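Local coordinates for citrate synthase (Thermotoga maritima, PDB 2P2W) that catalyses the condensation of oxaloacetate with acetyl-CoA and water to give citrate and free CoA, the step that brings acetyl units into the tricarboxylic acid cycle, at the interface of chains A and B. Sequence-based numbering; all coordinates share one arbitrary frame. Chains: chain A/B, Citrate synthase.

Contact 1: the interface of chains A and B. Residues chain A 92, 95-96, 200; chain B 99, 197, 200.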
loop_
_atom_site.group_PDB
_atom_site.type_symbol
_atom_site.label_atom_id
_atom_site.label_comp_id
_atom_site.label_asym_id
_atom_site.label_seq_id
_atom_site.Cartn_x
_atom_site.Cartn_y
_atom_site.Cartn_z
ATOM N N ASP A 92 11.799 0.252 3.711
ATOM C CA ASP A 92 11.598 1.644 3.314
ATOM C C ASP A 92 12.520 2.017 2.157
ATOM O O ASP A 92 12.140 2.787 1.274
ATOM C CB ASP A 92 11.833 2.587 4.498
ATOM C CG ASP A 92 10.735 2.486 5.544
ATOM O OD1 ASP A 92 9.634 2.011 5.198
ATOM O OD2 ASP A 92 10.967 2.888 6.702
ATOM N N LYS A 95 10.925 0.951 -0.955
ATOM C CA LYS A 95 9.833 1.854 -1.327
ATOM C C LYS A 95 10.369 3.047 -2.104
ATOM O O LYS A 95 9.848 3.413 -3.164
ATOM C CB LYS A 95 9.116 2.391 -0.089
ATOM C CG LYS A 95 8.267 1.398 0.676
ATOM C CD LYS A 95 7.721 2.105 1.899
ATOM C CE LYS A 95 7.228 1.140 2.954
ATOM N NZ LYS A 95 6.901 1.889 4.199
ATOM N N ILE A 96 11.409 3.663 -1.548
ATOM C CA ILE A 96 12.034 4.828 -2.162
ATOM C C ILE A 96 12.462 4.575 -3.600
ATOM O O ILE A 96 12.073 5.302 -4.514
ATOM C CB ILE A 96 13.279 5.273 -1.364
ATOM C CG1 ILE A 96 12.863 5.742 0.034
ATOM C CG2 ILE A 96 14.009 6.384 -2.116
ATOM C CD1 ILE A 96 14.041 5.993 0.975
ATOM N N VAL A 200 4.713 -1.271 -3.487
ATOM C CA VAL A 200 5.029 -0.434 -2.337
ATOM C C VAL A 200 4.015 -0.618 -1.207
ATOM O O VAL A 200 4.370 -0.555 -0.030
ATOM C CB VAL A 200 5.124 1.049 -2.754
ATOM C CG1 VAL A 200 5.213 1.947 -1.533
ATOM C CG2 VAL A 200 6.360 1.238 -3.625
ATOM N N SER B 99 8.794 8.009 3.265
ATOM C CA SER B 99 9.551 6.775 3.483
ATOM C C SER B 99 10.990 7.036 3.948
ATOM O O SER B 99 11.827 6.145 3.988
ATOM C CB SER B 99 9.577 5.995 2.167
ATOM O OG SER B 99 8.248 5.604 1.825
ATOM N N SER B 197 3.695 3.548 6.328
ATOM C CA SER B 197 3.469 2.440 5.412
ATOM C C SER B 197 2.000 2.373 5.005
ATOM O O SER B 197 1.683 2.146 3.833
ATOM C CB SER B 197 3.890 1.116 6.054
ATOM O OG SER B 197 5.298 1.043 6.194
ATOM N N VAL B 200 1.394 5.262 2.521
ATOM C CA VAL B 200 2.015 5.038 1.222
ATOM C C VAL B 200 1.221 4.040 0.379
ATOM O O VAL B 200 1.155 4.166 -0.844
ATOM C CB VAL B 200 3.477 4.573 1.394
ATOM C CG1 VAL B 200 4.052 4.110 0.067
ATOM C CG2 VAL B 200 4.303 5.731 1.938
HETATM O O HOH W 1 3.823 0.926 2.391
HETATM O O HOH W 2 6.618 4.616 3.939
#

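Contact 2: the interface of chains A and B. Residues chain A 6, 9, 11, 183, 343; chain B 6, 9, 11, 183, 343.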
loop_
_atom_site.group_PDB
_atom_site.type_symbol
_atom_site.label_atom_id
_atom_site.label_comp_id
_atom_site.label_asym_id
_atom_site.label_seq_id
_atom_site.Cartn_x
_atom_site.Cartn_y
_atom_site.Cartn_z
ATOM N N LEU A 6 -11.920 -10.727 7.456
ATOM C CA LEU A 6 -12.247 -11.426 6.214
ATOM C C LEU A 6 -11.853 -12.901 6.170
ATOM O O LEU A 6 -11.598 -13.444 5.095
ATOM C CB LEU A 6 -11.611 -10.713 5.017
ATOM C CG LEU A 6 -12.118 -9.304 4.687
ATOM C CD1 LEU A 6 -11.403 -8.793 3.439
ATOM C CD2 LEU A 6 -13.626 -9.333 4.464
ATOM N N VAL A 9 -13.159 -15.545 3.486
ATOM C CA VAL A 9 -13.776 -14.843 2.368
ATOM C C VAL A 9 -12.919 -14.984 1.113
ATOM O O VAL A 9 -11.741 -14.619 1.105
ATOM C CB VAL A 9 -13.969 -13.341 2.681
ATOM C CG1 VAL A 9 -14.589 -12.633 1.480
ATOM C CG2 VAL A 9 -14.859 -13.179 3.904
ATOM N N ILE A 11 -11.924 -13.709 -2.231
ATOM C CA ILE A 11 -11.997 -12.458 -2.974
ATOM C C ILE A 11 -11.688 -12.593 -4.461
ATOM O O ILE A 11 -11.782 -11.618 -5.209
ATOM C CB ILE A 11 -11.068 -11.401 -2.335
ATOM C CG1 ILE A 11 -9.607 -11.853 -2.407
ATOM C CG2 ILE A 11 -11.456 -11.196 -0.877
ATOM C CD1 ILE A 11 -8.819 -11.258 -3.558
ATOM N N PHE A 183 -2.702 -9.244 -0.580
ATOM C CA PHE A 183 -4.023 -8.629 -0.616
ATOM C C PHE A 183 -3.909 -7.111 -0.771
ATOM O O PHE A 183 -4.694 -6.498 -1.496
ATOM C CB PHE A 183 -4.811 -8.977 0.649
ATOM C CG PHE A 183 -6.262 -8.579 0.585
ATOM C CD1 PHE A 183 -7.026 -8.865 -0.547
ATOM C CD2 PHE A 183 -6.872 -7.955 1.664
ATOM C CE1 PHE A 183 -8.378 -8.535 -0.599
ATOM C CE2 PHE A 183 -8.229 -7.619 1.623
ATOM C CZ PHE A 183 -8.981 -7.913 0.487
ATOM N N ILE A 343 -11.969 -3.198 -5.616
ATOM C CA ILE A 343 -12.238 -3.756 -4.293
ATOM C C ILE A 343 -12.643 -2.569 -3.426
ATOM O O ILE A 343 -11.825 -1.694 -3.108
ATOM C CB ILE A 343 -10.993 -4.468 -3.719
ATOM C CG1 ILE A 343 -10.670 -5.691 -4.587
ATOM C CG2 ILE A 343 -11.254 -4.893 -2.272
ATOM C CD1 ILE A 343 -9.335 -6.363 -4.266
ATOM N N LEU B 6 -15.776 -7.376 -3.075
ATOM C CA LEU B 6 -16.258 -7.206 -1.704
ATOM C C LEU B 6 -17.427 -6.239 -1.537
ATOM O O LEU B 6 -17.586 -5.632 -0.478
ATOM C CB LEU B 6 -15.115 -6.757 -0.789
ATOM C CG LEU B 6 -13.967 -7.746 -0.560
ATOM C CD1 LEU B 6 -12.965 -7.135 0.416
ATOM C CD2 LEU B 6 -14.513 -9.060 -0.013
ATOM N N VAL B 9 -19.715 -5.943 1.714
ATOM C CA VAL B 9 -19.073 -6.629 2.828
ATOM C C VAL B 9 -18.603 -5.620 3.874
ATOM O O VAL B 9 -17.828 -4.709 3.573
ATOM C CB VAL B 9 -17.861 -7.465 2.355
ATOM C CG1 VAL B 9 -17.196 -8.144 3.548
ATOM C CG2 VAL B 9 -18.317 -8.507 1.344
ATOM N N ILE B 11 -16.351 -4.773 6.704
ATOM C CA ILE B 11 -15.091 -5.248 7.259
ATOM C C ILE B 11 -14.772 -4.702 8.647
ATOM O O ILE B 11 -13.767 -5.081 9.251
ATOM C CB ILE B 11 -13.928 -4.938 6.290
ATOM C CG1 ILE B 11 -13.769 -3.426 6.105
ATOM C CG2 ILE B 11 -14.207 -5.579 4.937
ATOM C CD1 ILE B 11 -12.685 -2.798 6.960
ATOM N N PHE B 183 -9.214 1.455 2.465
ATOM C CA PHE B 183 -9.150 0.018 2.700
ATOM C C PHE B 183 -7.707 -0.482 2.608
ATOM O O PHE B 183 -7.294 -1.338 3.392
ATOM C CB PHE B 183 -10.036 -0.728 1.700
ATOM C CG PHE B 183 -10.212 -2.189 2.021
ATOM C CD1 PHE B 183 -10.511 -2.598 3.321
ATOM C CD2 PHE B 183 -10.115 -3.148 1.023
ATOM C CE1 PHE B 183 -10.713 -3.943 3.620
ATOM C CE2 PHE B 183 -10.316 -4.503 1.310
ATOM C CZ PHE B 183 -10.616 -4.897 2.613
ATOM N N ILE B 343 -6.169 -8.658 8.485
ATOM C CA ILE B 343 -7.061 -8.859 7.346
ATOM C C ILE B 343 -6.335 -9.836 6.429
ATOM O O ILE B 343 -5.308 -9.505 5.818
ATOM C CB ILE B 343 -7.357 -7.527 6.622
ATOM C CG1 ILE B 343 -8.147 -6.609 7.564
ATOM C CG2 ILE B 343 -8.154 -7.793 5.342
ATOM C CD1 ILE B 343 -8.319 -5.176 7.059
#

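Contact 3: the interface of chains A and B. Residues chain A 190-192, 340, 342; chain B 210.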
loop_
_atom_site.group_PDB
_atom_site.type_symbol
_atom_site.label_atom_id
_atom_site.label_comp_id
_atom_site.label_asym_id
_atom_site.label_seq_id
_atom_site.Cartn_x
_atom_site.Cartn_y
_atom_site.Cartn_z
ATOM N N SER A 190 -6.527 -3.166 -7.978
ATOM C CA SER A 190 -7.918 -3.133 -8.430
ATOM C C SER A 190 -8.382 -1.728 -8.887
ATOM O O SER A 190 -9.403 -1.576 -9.538
ATOM C CB SER A 190 -8.810 -3.645 -7.299
ATOM O OG SER A 190 -9.027 -2.599 -6.353
ATOM N N THR A 191 -7.612 -0.688 -8.489
ATOM C CA THR A 191 -7.933 0.682 -8.939
ATOM C C THR A 191 -7.268 1.039 -10.293
ATOM O O THR A 191 -7.362 2.151 -10.814
ATOM C CB THR A 191 -7.447 1.668 -7.877
ATOM O OG1 THR A 191 -6.018 1.691 -7.886
ATOM C CG2 THR A 191 -7.929 1.255 -6.482
ATOM N N LEU A 192 -6.556 0.036 -10.814
ATOM C CA LEU A 192 -5.753 0.064 -12.023
ATOM C C LEU A 192 -4.500 0.911 -11.834
ATOM O O LEU A 192 -3.946 1.456 -12.779
ATOM C CB LEU A 192 -6.638 0.585 -13.162
ATOM C CG LEU A 192 -7.647 -0.476 -13.617
ATOM C CD1 LEU A 192 -8.281 -0.152 -14.969
ATOM C CD2 LEU A 192 -7.028 -1.868 -13.757
ATOM N N ASN A 340 -10.294 -7.448 -14.006
ATOM C CA ASN A 340 -10.397 -6.545 -12.875
ATOM C C ASN A 340 -11.760 -6.239 -12.283
ATOM O O ASN A 340 -12.782 -6.227 -12.967
ATOM C CB ASN A 340 -9.724 -5.214 -13.213
ATOM C CG ASN A 340 -9.450 -4.390 -11.978
ATOM O OD1 ASN A 340 -8.720 -4.829 -11.086
ATOM N ND2 ASN A 340 -10.038 -3.198 -11.906
ATOM N N LEU A 342 -12.889 -3.505 -8.999
ATOM C CA LEU A 342 -12.506 -2.608 -7.921
ATOM C C LEU A 342 -12.874 -3.261 -6.591
ATOM O O LEU A 342 -13.954 -3.830 -6.460
ATOM C CB LEU A 342 -13.257 -1.278 -8.054
ATOM C CG LEU A 342 -13.012 -0.253 -6.943
ATOM C CD1 LEU A 342 -11.652 0.405 -7.153
ATOM C CD2 LEU A 342 -14.117 0.801 -6.958
ATOM N N LEU B 210 -9.281 4.153 -11.606
ATOM C CA LEU B 210 -10.592 3.699 -11.136
ATOM C C LEU B 210 -10.901 4.207 -9.723
ATOM O O LEU B 210 -11.876 3.826 -9.081
ATOM C CB LEU B 210 -10.598 2.166 -11.141
ATOM C CG LEU B 210 -10.592 1.577 -12.552
ATOM C CD1 LEU B 210 -10.981 0.095 -12.566
ATOM C CD2 LEU B 210 -11.566 2.285 -13.490
#

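Contact 1: the interface of chains A and B
Helices 90-98 and 195-207 of chain A meet helix 195-207 of chain B and B:Ser99, the loop residue that follows helix 90-98 in that chain. The contact centres on the ammonium group of A:Lys95. Its chain runs out extended beyond CG (chi2 177°) and reaches across the interface, where NZ donates a hydrogen bond of 2.7 Å to the hydroxyl OG of B:Ser197. From within its own helix A:Asp92 supplies the carboxylate: NZ forms a salt bridge with OD1 at 2.9 Å, approaching nearly along the C-O axis. A water lies 2.8 Å from NZ and also bridges to OG of B:Ser99. The carboxylate, the B:Ser197 hydroxyl and this water are spread around the ammonium group and limit its movement, and the nearby carboxylate would be expected to favour the charged form of the lysine. B:Ser99 lies alongside the aliphatic stem, its OG 3.5 Å from A:Lys95 CD, and its CB faces CG1 of A:Ile96 at 3.9 Å. A second water ties the two copies of helix 195-207 together through backbone oxygens, 2.9 Å from both A:Val200 O and B:Ser197 O. Beside it the two Val200 side chains cross at about a right angle with their CG1 methyls turned inward; the modelled separation is too short to be reliable. The site therefore lies in the helical middle of the dimer, close to the two-fold axis, where Val200 faces its own copy.

Contact 2: the interface of chains A and B
A:Leu6 and B:Leu6, each on the N-terminal loop of its chain, reach toward each other tip to tip, with their CD1 methyls 3.8 Å apart. The tighter part of the contact lies on the side of helix 180-189. There the phenyl groups of A:Phe183 and B:Phe183 cross at about a right angle and touch through their outer carbons, A:Phe183 CE2 coming to 3.8 Å from B:Phe183 CZ, so neither ring stacks flat on the other. CG stands anti to the backbone N in both (chi1 -170°), which sends each ring from helix 180-189 toward the two-fold axis. CG2 of B:Ile343 meets the rim of the A:Phe183 ring rather than its face, 3.7 Å from CE2, and also meets CD1 of A:Leu6 at 3.9 Å, joining rings and leucines into one cluster. The other side is modestly looser. CD2 of A:Leu6 points away from the rings and touches one methyl of each neighbour, B:Ile11 CG2 at 3.8 Å and B:Val9 CG1 at 3.9 Å; no ring takes part, and slightly less surface is hidden on each residue. Every contact is repeated with the chains exchanged. No polar atom reaches across, so the patch holds by apolar packing alone; it fastens each N-terminal segment to the partner subunit and helps to hold the citrate synthase dimer together.

Contact 3: the interface of chains A and B
B:Leu210 meets the turn of A:Thr191 and A:Leu192 and buries far more surface here, 91 Å², than any of its neighbours; A:Leu342 and A:Leu192 follow with 20 and 19 Å². The backbone N of B:Leu210 donates a hydrogen bond of 2.9 Å to the carbonyl O of A:Thr191. With CG anti to its own carbonyl carbon (chi1 -70°), the side chain points toward A:Leu192 and the amide of A:Asn340, and its CB packs 3.8 Å from A:Thr191 CA. A:Leu192 crosses the CD1 branch at a slant, its CG lying 3.5 Å from B:Leu210 CD1. A:Leu342 closes in from a different side, toward the backbone of the same residue: its CG stands anti to the backbone N (chi1 177°), and its CD1 methyl comes to 3.9 Å from B:Leu210 O. The amide of A:Asn340 adds less surface. A hydrogen bond of 2.9 Å from its ND2 to A:Ser190 O holds it beside the turn, while ND2 also meets the CD1 methyl of B:Leu210 tip to tip. In the fold, the short link between helices 180-189 and 195-207 of chain A, flanked by the segment after helix 317-337, receives the loop that follows helix 195-207 of chain B.

Contact 2 lies about 14 Å from contact 3 and 23 Å from contact 1, and contacts 1 and 3 are about 21 Å apart, all measured between centres of C-alpha atoms. Helix 195-207 joins contacts 1 and 3, supplying residues to contact 1 and leading into the loop of contact 3. Helix 180-189 and the segment 340-343 similarly connect contacts 2 and 3. The three patches are parts of one two-fold interface that combines polar and apolar contacts. Their centres lie about 16 to 29 Å from A:His250 and A:Asp300, the predicted active-site residues, so any influence on catalysis would be indirect, through the fold.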